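Local coordinates for transcriptional regulator (PDB 4NEL), which probably binds promoter-region DNA as a dimeric TetR-family repressor, with a small-molecule pocket in its C-terminal domain that here holds trimethylamine, at residues S154-G159 against Q178-F183; T127-I132 against E148-L153. All coordinates share one frame; numbering follows the deposited sequence.

Contact 1. Residues S154-G159 against Q178-F183; sequences SALIDG and QHLNDF. With KEN (N,N-dimethylmethanamine), chain B.
Leu156 meets Phe183 and Leu180 at the tight part of this helix pair, in the C-terminal regulatory domain of a TetR-type repressor. Its CD2 methyl sits over one face of the Phe183 ring, 4.1 Å from the ring centroid and 26° off the normal, a CH-pi contact displaced toward CG and CD1. Having CG anti to the backbone N (chi1 -176°) points the Leu156 side chain at the facing helix. There its CG lies 3.8 Å from Leu180 CD2, the two leucines running past each other in opposite directions. The same Leu180 methyl touches Ile157 CG1 at 3.8 Å.

The His179 side is looser, though buried, with Glu148 of the second subunit packed on it: Leu156 CD1 comes only to 4.1 Å from His179 NE2, obliquely to the ring. The local axes of the segments are 10.9 Å apart and nearly antiparallel (167°), while Asn181 and Asp182 lie toward the partly solvent-accessible side of helix 173-188. Asp158 OD1 accepts a weak hydrogen bond from trimethylamine NE1 at 3.5 Å. No hydrogen bond joins the segments, which implies apolar cohesion, while Asp158, outside the helix contact, would offer a carboxylate to a probably cationic amine.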
loop_
_atom_site.group_PDB
_atom_site.type_symbol
_atom_site.label_atom_id
_atom_site.label_comp_id
_atom_site.label_asym_id
_atom_site.label_seq_id
_atom_site.Cartn_x
_atom_site.Cartn_y
_atom_site.Cartn_z
ATOM N N SER A 154 -9.349 6.228 5.697
ATOM C CA SER A 154 -8.651 6.114 4.427
ATOM C C SER A 154 -7.470 5.135 4.577
ATOM O O SER A 154 -7.183 4.347 3.688
ATOM C CB SER A 154 -8.169 7.468 3.930
ATOM O OG SER A 154 -7.406 8.107 4.934
ATOM N N ALA A 155 -6.776 5.178 5.706
ATOM C CA ALA A 155 -5.655 4.256 5.885
ATOM C C ALA A 155 -6.126 2.789 5.865
ATOM O O ALA A 155 -5.476 1.911 5.297
ATOM C CB ALA A 155 -4.932 4.558 7.187
ATOM N N LEU A 156 -7.237 2.531 6.536
ATOM C CA LEU A 156 -7.802 1.191 6.594
ATOM C C LEU A 156 -8.236 0.684 5.241
ATOM O O LEU A 156 -8.058 -0.486 4.915
ATOM C CB LEU A 156 -8.972 1.208 7.561
ATOM C CG LEU A 156 -9.699 -0.062 7.895
ATOM C CD1 LEU A 156 -8.658 -1.076 8.480
ATOM C CD2 LEU A 156 -10.772 0.340 8.924
ATOM N N ILE A 157 -8.800 1.585 4.421
ATOM C CA ILE A 157 -9.210 1.240 3.109
ATOM C C ILE A 157 -8.006 0.794 2.306
ATOM O O ILE A 157 -8.016 -0.298 1.675
ATOM C CB ILE A 157 -9.941 2.407 2.435
ATOM C CG1 ILE A 157 -11.305 2.613 3.051
ATOM C CG2 ILE A 157 -10.018 2.190 0.947
ATOM C CD1 ILE A 157 -12.046 3.901 2.613
ATOM N N ASP A 158 -6.953 1.584 2.340
ATOM C CA ASP A 158 -5.737 1.271 1.631
ATOM C C ASP A 158 -5.121 -0.073 2.092
ATOM O O ASP A 158 -4.736 -0.891 1.252
ATOM C CB ASP A 158 -4.736 2.435 1.729
ATOM C CG ASP A 158 -5.149 3.652 0.859
ATOM O OD1 ASP A 158 -6.040 3.529 -0.049
ATOM O OD2 ASP A 158 -4.599 4.753 1.070
ATOM N N GLY A 159 -5.030 -0.277 3.408
ATOM C CA GLY A 159 -4.439 -1.490 3.959
ATOM C C GLY A 159 -5.219 -2.739 3.587
ATOM O O GLY A 159 -4.624 -3.719 3.185
ATOM N N GLN A 178 -17.264 -6.048 4.470
ATOM C CA GLN A 178 -17.788 -6.334 5.788
ATOM C C GLN A 178 -16.925 -5.657 6.893
ATOM O O GLN A 178 -17.441 -5.123 7.860
ATOM C CB GLN A 178 -17.784 -7.869 5.986
ATOM C CG GLN A 178 -19.084 -8.441 6.429
ATOM C CD GLN A 178 -19.213 -9.959 6.133
ATOM O OE1 GLN A 178 -18.210 -10.706 5.991
ATOM N NE2 GLN A 178 -20.463 -10.411 6.029
ATOM N N HIS A 179 -15.609 -5.756 6.789
ATOM C CA HIS A 179 -14.744 -5.111 7.775
ATOM C C HIS A 179 -14.935 -3.547 7.862
ATOM O O HIS A 179 -15.028 -2.966 8.965
ATOM C CB HIS A 179 -13.291 -5.466 7.463
ATOM C CG HIS A 179 -12.336 -5.068 8.544
ATOM N ND1 HIS A 179 -11.871 -5.963 9.499
ATOM C CD2 HIS A 179 -11.831 -3.854 8.883
ATOM C CE1 HIS A 179 -11.080 -5.319 10.344
ATOM N NE2 HIS A 179 -11.043 -4.040 9.994
ATOM N N LEU A 180 -15.013 -2.913 6.700
ATOM C CA LEU A 180 -15.213 -1.471 6.600
ATOM C C LEU A 180 -16.603 -1.060 7.093
ATOM O O LEU A 180 -16.703 -0.114 7.853
ATOM C CB LEU A 180 -14.928 -0.994 5.195
ATOM C CG LEU A 180 -13.474 -1.100 4.803
ATOM C CD1 LEU A 180 -13.354 -1.025 3.285
ATOM C CD2 LEU A 180 -12.649 -0.038 5.495
ATOM N N ASN A 181 -17.654 -1.803 6.740
ATOM C CA ASN A 181 -18.959 -1.515 7.310
ATOM C C ASN A 181 -18.954 -1.685 8.852
ATOM O O ASN A 181 -19.514 -0.872 9.572
ATOM C CB ASN A 181 -20.060 -2.311 6.599
ATOM C CG ASN A 181 -20.188 -1.917 5.141
ATOM O OD1 ASN A 181 -19.567 -0.962 4.699
ATOM N ND2 ASN A 181 -20.986 -2.636 4.392
ATOM N N ASP A 182 -18.280 -2.707 9.363
ATOM C CA ASP A 182 -18.151 -2.857 10.794
ATOM C C ASP A 182 -17.482 -1.646 11.408
ATOM O O ASP A 182 -17.959 -1.144 12.418
ATOM C CB ASP A 182 -17.327 -4.099 11.164
ATOM C CG ASP A 182 -18.026 -5.381 10.824
ATOM O OD1 ASP A 182 -19.226 -5.345 10.414
ATOM O OD2 ASP A 182 -17.386 -6.455 10.983
ATOM N N PHE A 183 -16.370 -1.203 10.821
ATOM C CA PHE A 183 -15.673 -0.022 11.315
ATOM C C PHE A 183 -16.635 1.182 11.353
ATOM O O PHE A 183 -16.837 1.797 12.375
ATOM C CB PHE A 183 -14.417 0.269 10.498
ATOM C CG PHE A 183 -13.699 1.472 10.966
ATOM C CD1 PHE A 183 -12.811 1.381 12.015
ATOM C CD2 PHE A 183 -13.946 2.695 10.407
ATOM C CE1 PHE A 183 -12.179 2.501 12.500
ATOM C CE2 PHE A 183 -13.308 3.827 10.875
ATOM C CZ PHE A 183 -12.420 3.724 11.921
HETATM C CA1 KEN B . -7.074 7.051 -3.217
HETATM C CB1 KEN B . -5.690 5.121 -2.801
HETATM C CC1 KEN B . -8.113 4.817 -3.101
HETATM N NE1 KEN B . -7.032 5.703 -2.598
#

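Contact 2. Residues T127-I132 against E148-L153; sequences TIAMTI and ELATRL
Ala150 packs against Ile128 and Ala129 where two helices of the C-terminal domain come close, their local axes 8.8 Å apart and crossing at 130°. The alpha carbons of Ala129 and Ala150 are separated by 5.3 Å, an approach that the small methyl side chains of both residues permit.

The cross-helix interactions are apolar. Ala150 CB reaches Ile128 CG2 at 3.8 Å and Ala129 CB at 4.0 Å, so one methyl is shared between two residues of the facing helix. Ile128 carries CG2 anti to its own backbone N (chi1 -67° for CG1), and that branch also meets Leu153 CD2 at 4.0 Å; it therefore bridges Ala150 and Leu153, nearly one helical turn apart. Ile132 divides its two branches differently. Its CG2 touches Leu149 CD2 at 3.9 Å, the side chains meeting at a slant, while CD1 extends to the Ala150 backbone, ending 4.0 Å from Ala150 N.

Hydrogen bonding runs within the helices and not between them. Thr131 OG1 donates to Thr127 O at 2.8 Å, tilted 28° from the carbonyl plane, and Thr131 N reaches that same oxygen from the opposite face. Two donors thus grip Thr127 O, and the Thr131 hydroxyl spends its proton within its own helix, on a side of helix 111-137 that does not touch 148-153.

Among the neighbours, helix 75-86 packs on the 127-132 side, against Thr127, Ile128 and Thr131, and helix 173-188 on the 148-153 side, against Leu149, Leu153 and Arg152. Arg152 also packs on Phe183 of the second subunit, which places helix 146-166 at the dimer interface as well as in the domain core.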
loop_
_atom_site.group_PDB
_atom_site.type_symbol
_atom_site.label_atom_id
_atom_site.label_comp_id
_atom_site.label_asym_id
_atom_site.label_seq_id
_atom_site.Cartn_x
_atom_site.Cartn_y
_atom_site.Cartn_z
ATOM N N THR A 127 -13.340 14.414 0.731
ATOM C CA THR A 127 -14.659 13.877 0.525
ATOM C C THR A 127 -15.078 13.030 1.737
ATOM O O THR A 127 -16.222 13.091 2.201
ATOM C CB THR A 127 -14.702 12.994 -0.704
ATOM O OG1 THR A 127 -14.177 13.728 -1.809
ATOM C CG2 THR A 127 -16.128 12.583 -1.004
ATOM N N ILE A 128 -14.156 12.239 2.265
ATOM C CA ILE A 128 -14.498 11.399 3.405
ATOM C C ILE A 128 -14.777 12.246 4.596
ATOM O O ILE A 128 -15.814 12.102 5.254
ATOM C CB ILE A 128 -13.372 10.390 3.737
ATOM C CG1 ILE A 128 -13.228 9.359 2.592
ATOM C CG2 ILE A 128 -13.649 9.759 5.081
ATOM C CD1 ILE A 128 -12.209 8.266 2.848
ATOM N N ALA A 129 -13.854 13.162 4.888
ATOM C CA ALA A 129 -14.034 14.108 5.998
ATOM C C ALA A 129 -15.369 14.877 5.916
ATOM O O ALA A 129 -16.124 14.970 6.903
ATOM C CB ALA A 129 -12.830 15.056 6.100
HETATM N N MSE A 130 -15.685 15.396 4.750
HETATM C CA MSE A 130 -16.943 16.165 4.630
HETATM C C MSE A 130 -18.162 15.351 4.869
HETATM O O MSE A 130 -19.135 15.835 5.448
HETATM C CB MSE A 130 -17.108 16.669 3.240
HETATM C CG MSE A 130 -18.394 17.525 3.165
HETATM SE SE MSE A 130 -17.926 18.874 1.852
HETATM C CE MSE A 130 -17.114 17.504 0.613
ATOM N N THR A 131 -18.132 14.112 4.393
ATOM C CA THR A 131 -19.225 13.211 4.606
ATOM C C THR A 131 -19.302 12.969 6.108
ATOM O O THR A 131 -20.362 12.953 6.683
ATOM C CB THR A 131 -18.992 11.871 3.875
ATOM O OG1 THR A 131 -18.827 12.095 2.465
ATOM C CG2 THR A 131 -20.116 10.911 4.101
ATOM N N ILE A 132 -18.175 12.787 6.769
ATOM C CA ILE A 132 -18.241 12.550 8.190
ATOM C C ILE A 132 -18.804 13.794 8.874
ATOM O O ILE A 132 -19.615 13.701 9.775
ATOM C CB ILE A 132 -16.884 12.079 8.774
ATOM C CG1 ILE A 132 -16.548 10.638 8.282
ATOM C CG2 ILE A 132 -16.926 12.119 10.301
ATOM C CD1 ILE A 132 -15.071 10.267 8.320
ATOM N N GLU A 148 -9.167 12.981 11.960
ATOM C CA GLU A 148 -8.581 11.767 12.543
ATOM C C GLU A 148 -9.347 10.553 12.083
ATOM O O GLU A 148 -8.785 9.529 11.794
ATOM C CB GLU A 148 -8.655 11.768 14.070
ATOM C CG GLU A 148 -7.521 12.496 14.776
ATOM C CD GLU A 148 -7.607 12.394 16.302
ATOM O OE1 GLU A 148 -8.585 11.805 16.821
ATOM O OE2 GLU A 148 -6.693 12.920 16.989
ATOM N N LEU A 149 -10.659 10.692 12.042
ATOM C CA LEU A 149 -11.539 9.624 11.621
ATOM C C LEU A 149 -11.332 9.346 10.137
ATOM O O LEU A 149 -11.249 8.194 9.737
ATOM C CB LEU A 149 -12.942 10.042 11.934
ATOM C CG LEU A 149 -13.978 9.075 12.443
ATOM C CD1 LEU A 149 -13.478 8.054 13.478
ATOM C CD2 LEU A 149 -15.072 9.970 13.037
ATOM N N ALA A 150 -11.236 10.408 9.334
ATOM C CA ALA A 150 -10.973 10.297 7.916
ATOM C C ALA A 150 -9.589 9.703 7.625
ATOM O O ALA A 150 -9.448 8.958 6.646
ATOM C CB ALA A 150 -11.078 11.633 7.240
ATOM N N THR A 151 -8.572 10.075 8.408
ATOM C CA THR A 151 -7.192 9.523 8.250
ATOM C C THR A 151 -7.253 8.004 8.535
ATOM O O THR A 151 -6.775 7.182 7.751
ATOM C CB THR A 151 -6.224 10.187 9.229
ATOM O OG1 THR A 151 -6.002 11.550 8.832
ATOM C CG2 THR A 151 -4.848 9.478 9.286
ATOM N N ARG A 152 -7.920 7.645 9.618
ATOM C CA ARG A 152 -8.028 6.220 10.018
ATOM C C ARG A 152 -8.796 5.415 8.977
ATOM O O ARG A 152 -8.378 4.330 8.616
ATOM C CB ARG A 152 -8.690 6.088 11.379
ATOM C CG ARG A 152 -8.698 4.667 11.919
ATOM C CD ARG A 152 -8.995 4.650 13.406
ATOM N NE ARG A 152 -7.911 5.310 14.123
ATOM C CZ ARG A 152 -7.959 5.589 15.398
ATOM N NH1 ARG A 152 -6.936 6.209 15.981
ATOM N NH2 ARG A 152 -9.024 5.224 16.081
ATOM N N LEU A 153 -9.939 5.922 8.511
ATOM C CA LEU A 153 -10.723 5.223 7.507
ATOM C C LEU A 153 -10.008 5.149 6.167
ATOM O O LEU A 153 -10.024 4.091 5.555
ATOM C CB LEU A 153 -12.137 5.823 7.376
ATOM C CG LEU A 153 -13.027 5.251 6.289
ATOM C CD1 LEU A 153 -13.293 3.791 6.577
ATOM C CD2 LEU A 153 -14.347 5.979 6.268
#

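Helix 146-166 supplies one segment to each contact, 148-153 to contact 2 and 154-159 to contact 1, and the contact centres lie about 12 Å apart. They join directly: Leu153 CD1 is 4.0 Å from Leu180 CD2, and Arg152 CG is 3.8 Å from Phe183 CZ. A looser touch, Ser154 CB to Ile128 CD1 at 4.3 Å, carries the packing toward helix 111-137. The ligand is closer to contact 1, which holds Asp158; in contact 2 the side chain of Ile128 is about 8 Å from the bound trimethylamine (KEN). Gln86, Trp104 and Trp124 complete that pocket. Both contacts also touch the second subunit, so one helix links pocket, core and dimer interface.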